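Local coordinates for glycosyl hydrolase family 2, TIM barrel domain protein (Parabacteroides merdae ATCC 43184, PDB 6DXU), which probably hydrolyses beta-glucuronides in the human gut as a bacterial beta-glucuronidase of glycoside hydrolase family 2, at residues T69-F74 / A340-E345; W37-G42 / G91-L96; K24-N29 / N195-P200. One frame throughout, in Å; residues are numbered along the deposited sequence.

Overall arrangement
The three contacts illustrate how the N-terminal part of a family 2 glycoside hydrolase is knitted together and joined to its catalytic barrel. Interaction 2 pairs strands 37-41 and 90-97 in one antiparallel sheet of the sugar binding domain; interaction 3, its centre about 24 Å away, ties the start of the modelled chain to strand 194-199, in another sheet of the same region. Interaction 1 lies about 14 Å from interaction 2, centre to centre, and reaches from that domain to the loop before helix 345-357. His-72 and Tyr-93 link interactions 1 and 2 directly. Along the chain, interaction 2 nests inside the loop closed by interaction 3, whereas interaction 1 crosses both.

Interaction 1. Residues T69-F74 / A340-E345; sequences TLPHCF and AQAMTE
Cys-73 and Ala-342 meet through their CB atoms, and the cysteine is the clearest side chain to trace across this domain boundary. Its CB lies 3.9 Å from Ala-340 CB and, in a longer contact, 4.2 Å from Ala-342 CB. With SG anti to the backbone N (chi1 180°), the side chain carries its sulfur on to Ala-340, where SG touches CB at 3.5 Å. The same sulfur passes Gln-341 N at 3.9 Å without bonding to it.

Pro-71, which follows a cis peptide bond, meets the same methyl of Ala-342. Its CB rests 3.9 Å from Ala-342 CB, while its CG lies against the carbonyl oxygen of Met-343. The methyl of Ala-342 also fits against the backbone of the partner loop, with CB 3.5 Å from His-72 N. Apolar packing thus dominates the direct contact. A water lies 2.8 Å from Ala-342 O, to which it can donate, and has a weak, longer contact with Pro-71 O.

The alanine is the centre of an inverse gamma turn, closed by the bond from Met-343 N to Gln-341 O. Nearby, Gln-341 NE2 is bonded to Glu-334, and His-72 turns back to Tyr-93 of its own domain. Thr-344 is the N-cap of the following helix, its OG1 accepting from Met-347 N. The whole is loop-on-loop packing between the sugar binding domain and the TIM barrel domain of a family 2 glycoside hydrolase.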
ATOM      1  N   THR D  69       9.114   5.932 -36.545  1.00 20.06           N
ATOM      2  CA  THR D  69       9.340   7.371 -36.470  1.00 18.40           C
ATOM      3  C   THR D  69       8.180   7.975 -35.692  1.00 21.84           C
ATOM      4  O   THR D  69       7.023   7.691 -36.002  1.00 29.30           O
ATOM      5  CB  THR D  69       9.411   7.990 -37.881  1.00 24.89           C
ATOM      6  OG1 THR D  69      10.487   7.386 -38.608  1.00 25.46           O
ATOM      7  CG2 THR D  69       9.648   9.494 -37.817  1.00 28.41           C
ATOM      8  N   LEU D  70       8.484   8.840 -34.692  1.00 19.76           N
ATOM      9  CA  LEU D  70       7.386   9.450 -33.950  1.00 19.59           C
ATOM     10  C   LEU D  70       6.890  10.690 -34.686  1.00 22.95           C
ATOM     11  O   LEU D  70       7.634  11.304 -35.456  1.00 21.81           O
ATOM     12  CB  LEU D  70       7.840   9.831 -32.529  1.00 17.60           C
ATOM     13  CG  LEU D  70       8.322   8.732 -31.584  1.00 18.96           C
ATOM     14  CD1 LEU D  70       8.525   9.319 -30.166  1.00 19.53           C
ATOM     15  CD2 LEU D  70       7.339   7.586 -31.568  1.00 18.45           C
ATOM     16  N   PRO D  71       5.620  11.086 -34.492  1.00 18.71           N
ATOM     17  CA  PRO D  71       4.606  10.482 -33.623  1.00 17.28           C
ATOM     18  C   PRO D  71       4.099   9.142 -34.155  1.00 19.74           C
ATOM     19  O   PRO D  71       4.176   8.863 -35.351  1.00 17.89           O
ATOM     20  CB  PRO D  71       3.493  11.524 -33.599  1.00 20.22           C
ATOM     21  CG  PRO D  71       3.614  12.219 -34.914  1.00 25.55           C
ATOM     22  CD  PRO D  71       5.102  12.260 -35.215  1.00 22.34           C
ATOM     23  N   HIS D  72       3.607   8.321 -33.240  1.00 15.87           N
ATOM     24  CA  HIS D  72       3.239   6.946 -33.528  1.00 15.80           C
ATOM     25  C   HIS D  72       2.018   6.579 -32.712  1.00 19.57           C
ATOM     26  O   HIS D  72       1.906   6.969 -31.542  1.00 17.73           O
ATOM     27  CB  HIS D  72       4.382   5.993 -33.178  1.00 17.41           C
ATOM     28  CG  HIS D  72       4.021   4.542 -33.314  1.00 18.00           C
ATOM     29  ND1 HIS D  72       3.573   3.780 -32.257  1.00 18.39           N
ATOM     30  CD2 HIS D  72       4.043   3.721 -34.389  1.00 19.99           C
ATOM     31  CE1 HIS D  72       3.354   2.544 -32.671  1.00 18.46           C
ATOM     32  NE2 HIS D  72       3.618   2.485 -33.967  1.00 18.64           N
ATOM     33  N   CYS D  73       1.133   5.785 -33.312  1.00 17.60           N
ATOM     34  CA  CYS D  73      -0.067   5.304 -32.640  1.00 18.45           C
ATOM     35  C   CYS D  73      -0.138   3.786 -32.756  1.00 21.97           C
ATOM     36  O   CYS D  73       0.104   3.231 -33.841  1.00 17.64           O
ATOM     37  CB  CYS D  73      -1.317   5.964 -33.242  1.00 16.97           C
ATOM     38  SG  CYS D  73      -2.849   5.413 -32.476  1.00 18.83           S
ATOM     39  N   PHE D  74      -0.454   3.116 -31.630  1.00 16.75           N
ATOM     40  CA  PHE D  74      -0.595   1.659 -31.629  1.00 18.28           C
ATOM     41  C   PHE D  74      -1.534   1.183 -32.724  1.00 21.15           C
ATOM     42  O   PHE D  74      -1.398   0.059 -33.218  1.00 20.09           O
ATOM     43  CB  PHE D  74      -1.189   1.138 -30.310  1.00 18.98           C
ATOM     44  CG  PHE D  74      -0.351   1.357 -29.075  1.00 18.14           C
ATOM     45  CD1 PHE D  74       0.938   1.845 -29.137  1.00 17.92           C
ATOM     46  CD2 PHE D  74      -0.876   1.008 -27.829  1.00 18.33           C
ATOM     47  CE1 PHE D  74       1.684   2.014 -27.973  1.00 18.78           C
ATOM     48  CE2 PHE D  74      -0.131   1.160 -26.663  1.00 17.95           C
ATOM     49  CZ  PHE D  74       1.148   1.665 -26.739  1.00 17.41           C
ATOM     50  N   ALA D 340      -3.676   6.984 -37.677  1.00 17.81           N
ATOM     51  CA  ALA D 340      -4.593   7.101 -36.520  1.00 21.48           C
ATOM     52  C   ALA D 340      -4.324   8.452 -35.862  1.00 18.33           C
ATOM     53  O   ALA D 340      -4.273   9.477 -36.565  1.00 19.29           O
ATOM     54  CB  ALA D 340      -4.448   5.886 -35.589  1.00 15.64           C
ATOM     55  N   GLN D 341      -4.106   8.513 -34.541  1.00 17.26           N
ATOM     56  CA  GLN D 341      -3.973   9.810 -33.883  1.00 19.49           C
ATOM     57  C   GLN D 341      -2.643  10.502 -34.188  1.00 18.09           C
ATOM     58  O   GLN D 341      -2.514  11.701 -33.919  1.00 18.23           O
ATOM     59  CB  GLN D 341      -4.153   9.660 -32.358  1.00 16.77           C
ATOM     60  CG  GLN D 341      -4.255  11.026 -31.641  1.00 18.52           C
ATOM     61  CD  GLN D 341      -5.079  10.962 -30.368  1.00 23.28           C
ATOM     62  OE1 GLN D 341      -5.548   9.895 -29.963  1.00 20.49           O
ATOM     63  NE2 GLN D 341      -5.258  12.110 -29.727  1.00 22.50           N
ATOM     64  N   ALA D 342      -1.665   9.798 -34.769  1.00 16.93           N
ATOM     65  CA  ALA D 342      -0.304  10.327 -34.935  1.00 15.73           C
ATOM     66  C   ALA D 342      -0.164  11.257 -36.154  1.00 19.84           C
ATOM     67  O   ALA D 342       0.632  11.027 -37.069  1.00 19.11           O
ATOM     68  CB  ALA D 342       0.673   9.162 -35.027  1.00 19.60           C
ATOM     69  N   MET D 343      -0.921  12.352 -36.137  1.00 17.08           N
ATOM     70  CA  MET D 343      -0.817  13.350 -37.209  1.00 21.11           C
ATOM     71  C   MET D 343       0.404  14.241 -37.020  1.00 21.58           C
ATOM     72  O   MET D 343       0.766  14.592 -35.892  1.00 20.66           O
ATOM     73  CB  MET D 343      -2.074  14.211 -37.260  1.00 19.93           C
ATOM     74  CG  MET D 343      -3.327  13.408 -37.596  1.00 23.92           C
ATOM     75  SD  MET D 343      -4.801  14.436 -37.749  1.00 22.42           S
ATOM     76  CE  MET D 343      -4.441  15.331 -39.269  1.00 20.78           C
ATOM     77  N   THR D 344       1.035  14.617 -38.131  1.00 18.48           N
ATOM     78  CA  THR D 344       2.170  15.521 -38.094  1.00 17.38           C
ATOM     79  C   THR D 344       1.693  16.972 -38.161  1.00 20.79           C
ATOM     80  O   THR D 344       0.542  17.263 -38.487  1.00 18.58           O
ATOM     81  CB  THR D 344       3.121  15.259 -39.254  1.00 21.46           C
ATOM     82  OG1 THR D 344       2.448  15.568 -40.480  1.00 23.84           O
ATOM     83  CG2 THR D 344       3.604  13.796 -39.242  1.00 25.19           C
ATOM     84  N   GLU D 345       2.608  17.893 -37.873  1.00 19.54           N
ATOM     85  CA  GLU D 345       2.258  19.309 -37.974  1.00 19.71           C
ATOM     86  C   GLU D 345       1.787  19.669 -39.385  1.00 22.25           C
ATOM     87  O   GLU D 345       0.816  20.413 -39.551  1.00 21.74           O
ATOM     88  CB  GLU D 345       3.443  20.189 -37.578  1.00 20.76           C
ATOM     89  CG  GLU D 345       3.126  21.669 -37.800  1.00 23.64           C
ATOM     90  CD  GLU D 345       4.171  22.619 -37.260  1.00 31.36           C
ATOM     91  OE1 GLU D 345       5.228  22.154 -36.809  1.00 30.22           O
ATOM     92  OE2 GLU D 345       3.917  23.844 -37.271  1.00 41.13           O
TER
HETATM   93  O   HOH W   1       2.826   9.813 -38.232  1.00 27.04           O

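Interaction 2. Residues W37-G42 / G91-L96; sequences WEYLKG and GWYKTL
Trp-37 and Thr-95 pack together at one end of an antiparallel strand pair, within an antiparallel sheet of the sugar binding domain. Strands 37-41 and 91-96 run at 162°, and four backbone bonds join them as two reciprocal pairs, Glu-38 with Lys-94 and Leu-40 with Trp-92.

The tight part is aromatic. Thr-95 CG2 stands over a face of the indole, 3.6 Å from the centroid of the six-membered ring of Trp-37, a CH-pi contact. Thr-95 turns OG1 opposite its own backbone N (chi1 -165°), toward Asn-36 O, which leaves the methyl to meet the ring. Tyr-93 CB comes within 3.7 Å of Trp-37 CE3, and Tyr-39 CD1 lies over one face of the Tyr-93 ring, 3.9 Å from Tyr-93 CE1. The two tyrosine planes lie at 35°.

The looser side carries Glu-38 and Lys-94, both partly exposed. The carboxylate lies against the lysine chain, Glu-38 OE2 meeting Lys-94 CE at 3.2 Å, with NZ beyond it. Their charged ends do not form a salt bridge, OE2 and NZ being 4.1 Å apart; a water instead donates to Glu-38 OE1 and accepts from Lys-94 NZ. Lys-94 also makes a cation-pi contact with Trp-65. Leu-40 on this face packs against Asn-85 of a neighbouring subunit. At the far end Gly-42 O approaches the indole edge of Trp-92 in its plane, 3.4 Å from CD1.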
ATOM      1  N   TRP D  37      13.576   5.467 -32.935  1.00 18.40           N
ATOM      2  CA  TRP D  37      12.748   4.826 -31.924  1.00 18.46           C
ATOM      3  C   TRP D  37      12.416   3.400 -32.339  1.00 20.76           C
ATOM      4  O   TRP D  37      12.366   3.083 -33.529  1.00 18.45           O
ATOM      5  CB  TRP D  37      11.449   5.603 -31.703  1.00 18.14           C
ATOM      6  CG  TRP D  37      11.639   6.892 -30.946  1.00 18.50           C
ATOM      7  CD1 TRP D  37      11.911   8.119 -31.472  1.00 20.77           C
ATOM      8  CD2 TRP D  37      11.519   7.077 -29.529  1.00 17.92           C
ATOM      9  NE1 TRP D  37      11.997   9.056 -30.471  1.00 21.37           N
ATOM     10  CE2 TRP D  37      11.750   8.445 -29.267  1.00 22.87           C
ATOM     11  CE3 TRP D  37      11.255   6.218 -28.457  1.00 17.77           C
ATOM     12  CZ2 TRP D  37      11.714   8.978 -27.976  1.00 18.74           C
ATOM     13  CZ3 TRP D  37      11.221   6.745 -27.169  1.00 19.50           C
ATOM     14  CH2 TRP D  37      11.448   8.109 -26.939  1.00 18.85           C
ATOM     15  N   GLU D  38      12.171   2.553 -31.345  1.00 18.24           N
ATOM     16  CA  GLU D  38      11.607   1.232 -31.571  1.00 20.26           C
ATOM     17  C   GLU D  38      10.364   1.047 -30.719  1.00 21.45           C
ATOM     18  O   GLU D  38      10.267   1.572 -29.604  1.00 18.50           O
ATOM     19  CB  GLU D  38      12.614   0.149 -31.260  1.00 22.27           C
ATOM     20  CG  GLU D  38      13.826   0.185 -32.171  1.00 24.01           C
ATOM     21  CD  GLU D  38      14.896  -0.776 -31.700  1.00 38.84           C
ATOM     22  OE1 GLU D  38      14.987  -1.883 -32.266  1.00 42.42           O
ATOM     23  OE2 GLU D  38      15.624  -0.435 -30.739  1.00 41.77           O
ATOM     24  N   TYR D  39       9.429   0.254 -31.237  1.00 19.02           N
ATOM     25  CA  TYR D  39       8.118   0.075 -30.634  1.00 18.85           C
ATOM     26  C   TYR D  39       7.866  -1.410 -30.408  1.00 20.25           C
ATOM     27  O   TYR D  39       8.144  -2.230 -31.291  1.00 18.95           O
ATOM     28  CB  TYR D  39       7.029   0.646 -31.546  1.00 17.81           C
ATOM     29  CG  TYR D  39       5.631   0.140 -31.257  1.00 20.30           C
ATOM     30  CD1 TYR D  39       5.018   0.414 -30.050  1.00 18.09           C
ATOM     31  CD2 TYR D  39       4.916  -0.583 -32.202  1.00 20.33           C
ATOM     32  CE1 TYR D  39       3.741  -0.043 -29.775  1.00 18.71           C
ATOM     33  CE2 TYR D  39       3.631  -1.032 -31.940  1.00 21.59           C
ATOM     34  CZ  TYR D  39       3.053  -0.753 -30.715  1.00 22.04           C
ATOM     35  OH  TYR D  39       1.782  -1.189 -30.410  1.00 29.13           O
ATOM     36  N   LEU D  40       7.324  -1.749 -29.238  1.00 16.13           N
ATOM     37  CA  LEU D  40       6.912  -3.117 -28.937  1.00 17.70           C
ATOM     38  C   LEU D  40       5.444  -3.106 -28.522  1.00 17.74           C
ATOM     39  O   LEU D  40       5.081  -2.473 -27.525  1.00 18.22           O
ATOM     40  CB  LEU D  40       7.764  -3.733 -27.827  1.00 17.07           C
ATOM     41  CG  LEU D  40       7.345  -5.163 -27.458  1.00 19.44           C
ATOM     42  CD1 LEU D  40       7.737  -6.119 -28.601  1.00 19.44           C
ATOM     43  CD2 LEU D  40       7.999  -5.604 -26.180  1.00 18.09           C
ATOM     44  N   LYS D  41       4.602  -3.800 -29.284  1.00 16.63           N
ATOM     45  CA  LYS D  41       3.225  -4.019 -28.867  1.00 20.68           C
ATOM     46  C   LYS D  41       3.214  -5.036 -27.730  1.00 21.33           C
ATOM     47  O   LYS D  41       3.733  -6.146 -27.875  1.00 27.41           O
ATOM     48  CB  LYS D  41       2.386  -4.507 -30.044  1.00 23.75           C
ATOM     49  CG  LYS D  41       0.933  -4.868 -29.700  1.00 31.85           C
ATOM     50  CD  LYS D  41       0.254  -5.593 -30.880  1.00 33.74           C
ATOM     51  CE  LYS D  41      -1.116  -6.205 -30.530  1.00 30.68           C
ATOM     52  NZ  LYS D  41      -1.039  -7.378 -29.581  1.00 36.70           N
ATOM     53  N   GLY D  42       2.678  -4.652 -26.589  1.00 19.46           N
ATOM     54  CA  GLY D  42       2.625  -5.549 -25.450  1.00 19.34           C
ATOM     55  C   GLY D  42       3.596  -5.128 -24.360  1.00 19.84           C
ATOM     56  O   GLY D  42       4.420  -4.229 -24.523  1.00 20.09           O
ATOM     57  N   GLY D  91       2.098  -0.901 -24.426  1.00 15.24           N
ATOM     58  CA  GLY D  91       3.124  -0.988 -25.446  1.00 17.77           C
ATOM     59  C   GLY D  91       4.289  -0.139 -25.010  1.00 18.18           C
ATOM     60  O   GLY D  91       4.140   0.767 -24.184  1.00 19.09           O
ATOM     61  N   TRP D  92       5.455  -0.440 -25.561  1.00 15.79           N
ATOM     62  CA  TRP D  92       6.678   0.209 -25.121  1.00 13.76           C
ATOM     63  C   TRP D  92       7.384   0.904 -26.278  1.00 15.84           C
ATOM     64  O   TRP D  92       7.327   0.447 -27.419  1.00 17.41           O
ATOM     65  CB  TRP D  92       7.619  -0.797 -24.507  1.00 14.82           C
ATOM     66  CG  TRP D  92       7.258  -1.207 -23.100  1.00 15.37           C
ATOM     67  CD1 TRP D  92       6.322  -2.136 -22.723  1.00 15.68           C
ATOM     68  CD2 TRP D  92       7.851  -0.715 -21.895  1.00 18.10           C
ATOM     69  NE1 TRP D  92       6.303  -2.258 -21.343  1.00 15.33           N
ATOM     70  CE2 TRP D  92       7.243  -1.404 -20.814  1.00 17.97           C
ATOM     71  CE3 TRP D  92       8.856   0.227 -21.621  1.00 18.42           C
ATOM     72  CZ2 TRP D  92       7.590  -1.164 -19.494  1.00 17.64           C
ATOM     73  CZ3 TRP D  92       9.202   0.456 -20.297  1.00 17.40           C
ATOM     74  CH2 TRP D  92       8.568  -0.232 -19.254  1.00 16.70           C
ATOM     75  N   TYR D  93       8.090   1.993 -25.958  1.00 15.45           N
ATOM     76  CA  TYR D  93       8.980   2.665 -26.898  1.00 14.03           C
ATOM     77  C   TYR D  93      10.358   2.761 -26.266  1.00 17.14           C
ATOM     78  O   TYR D  93      10.473   2.966 -25.063  1.00 17.47           O
ATOM     79  CB  TYR D  93       8.494   4.097 -27.231  1.00 14.65           C
ATOM     80  CG  TYR D  93       7.134   4.169 -27.878  1.00 14.95           C
ATOM     81  CD1 TYR D  93       7.006   4.174 -29.259  1.00 15.82           C
ATOM     82  CD2 TYR D  93       5.982   4.259 -27.106  1.00 15.83           C
ATOM     83  CE1 TYR D  93       5.754   4.247 -29.868  1.00 16.99           C
ATOM     84  CE2 TYR D  93       4.730   4.338 -27.693  1.00 15.59           C
ATOM     85  CZ  TYR D  93       4.625   4.340 -29.079  1.00 17.35           C
ATOM     86  OH  TYR D  93       3.393   4.419 -29.687  1.00 16.99           O
ATOM     87  N   LYS D  94      11.409   2.656 -27.068  1.00 16.00           N
ATOM     88  CA  LYS D  94      12.738   2.900 -26.525  1.00 15.21           C
ATOM     89  C   LYS D  94      13.588   3.637 -27.546  1.00 18.85           C
ATOM     90  O   LYS D  94      13.445   3.442 -28.755  1.00 18.47           O
ATOM     91  CB  LYS D  94      13.452   1.605 -26.102  1.00 20.31           C
ATOM     92  CG  LYS D  94      13.780   0.660 -27.239  1.00 26.13           C
ATOM     93  CD  LYS D  94      14.375  -0.660 -26.708  1.00 25.02           C
ATOM     94  CE  LYS D  94      14.737  -1.575 -27.876  1.00 31.36           C
ATOM     95  NZ  LYS D  94      15.321  -2.875 -27.419  1.00 37.53           N
ATOM     96  N   THR D  95      14.488   4.477 -27.032  1.00 19.90           N
ATOM     97  CA  THR D  95      15.476   5.173 -27.849  1.00 18.83           C
ATOM     98  C   THR D  95      16.737   5.327 -27.006  1.00 20.34           C
ATOM     99  O   THR D  95      16.731   5.107 -25.790  1.00 18.73           O
ATOM    100  CB  THR D  95      14.956   6.537 -28.341  1.00 22.05           C
ATOM    101  OG1 THR D  95      15.791   7.036 -29.402  1.00 24.01           O
ATOM    102  CG2 THR D  95      14.926   7.567 -27.208  1.00 19.80           C
ATOM    103  N   LEU D  96      17.826   5.691 -27.660  1.00 17.96           N
ATOM    104  CA  LEU D  96      19.046   6.079 -26.969  1.00 19.57           C
ATOM    105  C   LEU D  96      19.186   7.580 -27.200  1.00 24.60           C
ATOM    106  O   LEU D  96      19.450   8.015 -28.328  1.00 22.85           O
ATOM    107  CB  LEU D  96      20.242   5.298 -27.514  1.00 22.37           C
ATOM    108  CG  LEU D  96      20.165   3.771 -27.371  1.00 26.94           C
ATOM    109  CD1 LEU D  96      21.355   3.082 -28.025  1.00 33.81           C
ATOM    110  CD2 LEU D  96      20.044   3.372 -25.905  1.00 23.39           C
TER
HETATM  111  O   HOH W   2      15.709  -3.928 -30.190  1.00 38.42           O

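Interaction 3. Residues K24-N29 / N195-P200; sequences KVPAMN and NLVYLP
The amide of Asn-29 meets the backbone of strand 195-199 through its edge: Tyr-198 O lies in the amide plane and accepts from ND2 at 2.6 Å. The bond is short and nearly straight, at 171°, with the donor almost in line with the carbonyl. The ring of Tyr-198 is approached by Asn-29 O only obliquely, its CD1 lying 4.2 Å away, while its hydroxyl is bonded to Asp-100 N.

Asn-29 thus grips one residue twice, for its backbone O accepts from Tyr-198 N at 3.1 Å. Its CG sits between the backbone N and the carbonyl carbon (chi1 43°), which folds the amide back so that ND2 and the backbone O can both serve Tyr-198. A leucine here would probably leave Tyr-198 O without its amide donor and Ala-27 N without its weak acceptor.

Few apolar contacts join the two segments directly. Leu-199 CD2 lies 4.0 Å from Asn-29 ND2, and Pro-26 CG touches Val-197 CG1 at a similar separation, although Pro-26 belongs to a poorly ordered part of the chain. Asn-29 OD1 receives a weak bond from Ala-27 N, in that same part.

The loop lies along strand 194-199 of the sugar binding domain and runs into edge strand 30-32, its antiparallel neighbour; strand 107-112 flanks strand 194-199 on the other side, and Phe-299 of strand 297-305 packs against both Asn-29 and Leu-199.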
ATOM      1  N   LYS D  24       7.711  23.274 -20.963  1.00 47.35           N
ATOM      2  CA  LYS D  24       6.942  24.515 -20.897  1.00 53.76           C
ATOM      3  C   LYS D  24       7.045  25.316 -22.197  1.00 58.28           C
ATOM      4  O   LYS D  24       6.920  24.758 -23.286  1.00 54.72           O
ATOM      5  CB  LYS D  24       7.406  25.367 -19.715  1.00 58.30           C
ATOM      6  N   VAL D  25       7.279  26.621 -22.081  1.00 63.95           N
ATOM      7  CA  VAL D  25       7.344  27.517 -23.234  1.00 61.41           C
ATOM      8  C   VAL D  25       8.816  27.802 -23.535  1.00 62.58           C
ATOM      9  O   VAL D  25       9.495  28.436 -22.706  1.00 52.90           O
ATOM     10  CB  VAL D  25       6.568  28.816 -22.979  1.00 63.38           C
ATOM     11  N   PRO D  26       9.358  27.342 -24.682  1.00 63.58           N
ATOM     12  CA  PRO D  26      10.734  27.709 -25.048  1.00 64.08           C
ATOM     13  C   PRO D  26      10.837  28.391 -26.413  1.00 67.48           C
ATOM     14  O   PRO D  26      10.153  29.391 -26.665  1.00 66.31           O
ATOM     15  CB  PRO D  26      11.446  26.352 -25.039  1.00 57.49           C
ATOM     16  CG  PRO D  26      10.317  25.341 -25.394  1.00 61.42           C
ATOM     17  CD  PRO D  26       8.982  26.086 -25.345  1.00 67.24           C
ATOM     18  N   ALA D  27      11.687  27.860 -27.304  1.00 71.61           N
ATOM     19  CA  ALA D  27      11.942  28.474 -28.605  1.00 70.37           C
ATOM     20  C   ALA D  27      12.781  27.577 -29.512  1.00 72.86           C
ATOM     21  O   ALA D  27      12.269  26.621 -30.104  1.00 69.63           O
ATOM     22  CB  ALA D  27      12.644  29.827 -28.434  1.00 63.55           C
ATOM     23  N   MET D  28      14.074  27.891 -29.635  1.00 77.03           N
ATOM     24  CA  MET D  28      15.016  27.133 -30.450  1.00 67.06           C
ATOM     25  C   MET D  28      15.667  25.977 -29.694  1.00 65.86           C
ATOM     26  O   MET D  28      16.467  25.241 -30.279  1.00 67.85           O
ATOM     27  CB  MET D  28      16.104  28.068 -30.992  1.00 70.24           C
ATOM     28  N   ASN D  29      15.348  25.810 -28.411  1.00 61.26           N
ATOM     29  CA  ASN D  29      15.905  24.766 -27.558  1.00 51.99           C
ATOM     30  C   ASN D  29      14.999  23.544 -27.476  1.00 46.59           C
ATOM     31  O   ASN D  29      15.227  22.659 -26.629  1.00 34.98           O
ATOM     32  CB  ASN D  29      16.143  25.332 -26.164  1.00 41.39           C
ATOM     33  CG  ASN D  29      14.990  26.183 -25.701  1.00 47.93           C
ATOM     34  OD1 ASN D  29      14.385  26.903 -26.497  1.00 54.34           O
ATOM     35  ND2 ASN D  29      14.655  26.088 -24.423  1.00 43.42           N
ATOM     36  N   ASN D 195       8.965  16.177 -27.061  1.00 18.93           N
ATOM     37  CA  ASN D 195      10.006  17.175 -27.247  1.00 19.59           C
ATOM     38  C   ASN D 195      11.066  17.015 -26.175  1.00 23.34           C
ATOM     39  O   ASN D 195      10.748  16.828 -24.992  1.00 21.33           O
ATOM     40  CB  ASN D 195       9.444  18.598 -27.171  1.00 20.46           C
ATOM     41  CG  ASN D 195       8.250  18.804 -28.081  1.00 26.57           C
ATOM     42  OD1 ASN D 195       8.406  18.869 -29.297  1.00 24.64           O
ATOM     43  ND2 ASN D 195       7.052  18.902 -27.498  1.00 26.50           N
ATOM     44  N   LEU D 196      12.320  17.102 -26.598  1.00 18.54           N
ATOM     45  CA  LEU D 196      13.424  17.277 -25.675  1.00 22.16           C
ATOM     46  C   LEU D 196      13.632  18.775 -25.529  1.00 22.03           C
ATOM     47  O   LEU D 196      13.910  19.461 -26.515  1.00 24.02           O
ATOM     48  CB  LEU D 196      14.691  16.596 -26.189  1.00 19.04           C
ATOM     49  CG  LEU D 196      15.917  16.742 -25.281  1.00 25.21           C
ATOM     50  CD1 LEU D 196      15.666  16.005 -23.991  1.00 33.28           C
ATOM     51  CD2 LEU D 196      17.159  16.188 -25.977  1.00 28.93           C
ATOM     52  N   VAL D 197      13.517  19.281 -24.304  1.00 20.38           N
ATOM     53  CA  VAL D 197      13.572  20.716 -24.064  1.00 19.75           C
ATOM     54  C   VAL D 197      14.770  20.982 -23.178  1.00 22.79           C
ATOM     55  O   VAL D 197      14.807  20.538 -22.026  1.00 22.52           O
ATOM     56  CB  VAL D 197      12.285  21.240 -23.407  1.00 20.55           C
ATOM     57  CG1 VAL D 197      12.386  22.750 -23.188  1.00 22.28           C
ATOM     58  CG2 VAL D 197      11.074  20.893 -24.269  1.00 22.67           C
ATOM     59  N   TYR D 198      15.746  21.702 -23.708  1.00 16.35           N
ATOM     60  CA  TYR D 198      16.857  22.175 -22.900  1.00 21.13           C
ATOM     61  C   TYR D 198      16.505  23.540 -22.326  1.00 20.73           C
ATOM     62  O   TYR D 198      16.061  24.432 -23.058  1.00 23.00           O
ATOM     63  CB  TYR D 198      18.126  22.283 -23.741  1.00 22.75           C
ATOM     64  CG  TYR D 198      18.696  20.979 -24.262  1.00 22.15           C
ATOM     65  CD1 TYR D 198      18.789  20.739 -25.632  1.00 22.58           C
ATOM     66  CD2 TYR D 198      19.170  20.000 -23.385  1.00 24.10           C
ATOM     67  CE1 TYR D 198      19.335  19.560 -26.116  1.00 26.48           C
ATOM     68  CE2 TYR D 198      19.720  18.811 -23.865  1.00 22.95           C
ATOM     69  CZ  TYR D 198      19.798  18.604 -25.235  1.00 21.21           C
ATOM     70  OH  TYR D 198      20.351  17.436 -25.721  1.00 23.09           O
ATOM     71  N   LEU D 199      16.731  23.709 -21.028  1.00 19.61           N
ATOM     72  CA  LEU D 199      16.453  24.957 -20.340  1.00 17.51           C
ATOM     73  C   LEU D 199      17.702  25.432 -19.620  1.00 21.28           C
ATOM     74  O   LEU D 199      18.517  24.611 -19.185  1.00 19.30           O
ATOM     75  CB  LEU D 199      15.321  24.788 -19.308  1.00 19.98           C
ATOM     76  CG  LEU D 199      13.966  24.383 -19.886  1.00 21.50           C
ATOM     77  CD1 LEU D 199      13.051  23.997 -18.728  1.00 21.28           C
ATOM     78  CD2 LEU D 199      13.375  25.538 -20.711  1.00 23.00           C
ATOM     79  N   PRO D 200      17.860  26.754 -19.450  1.00 18.24           N
ATOM     80  CA  PRO D 200      18.901  27.259 -18.545  1.00 20.90           C
ATOM     81  C   PRO D 200      18.471  27.073 -17.097  1.00 20.38           C
ATOM     82  O   PRO D 200      17.412  26.493 -16.841  1.00 20.00           O
ATOM     83  CB  PRO D 200      18.999  28.742 -18.922  1.00 25.20           C
ATOM     84  CG  PRO D 200      17.589  29.088 -19.336  1.00 24.80           C
ATOM     85  CD  PRO D 200      17.035  27.840 -20.010  1.00 23.20           C
TER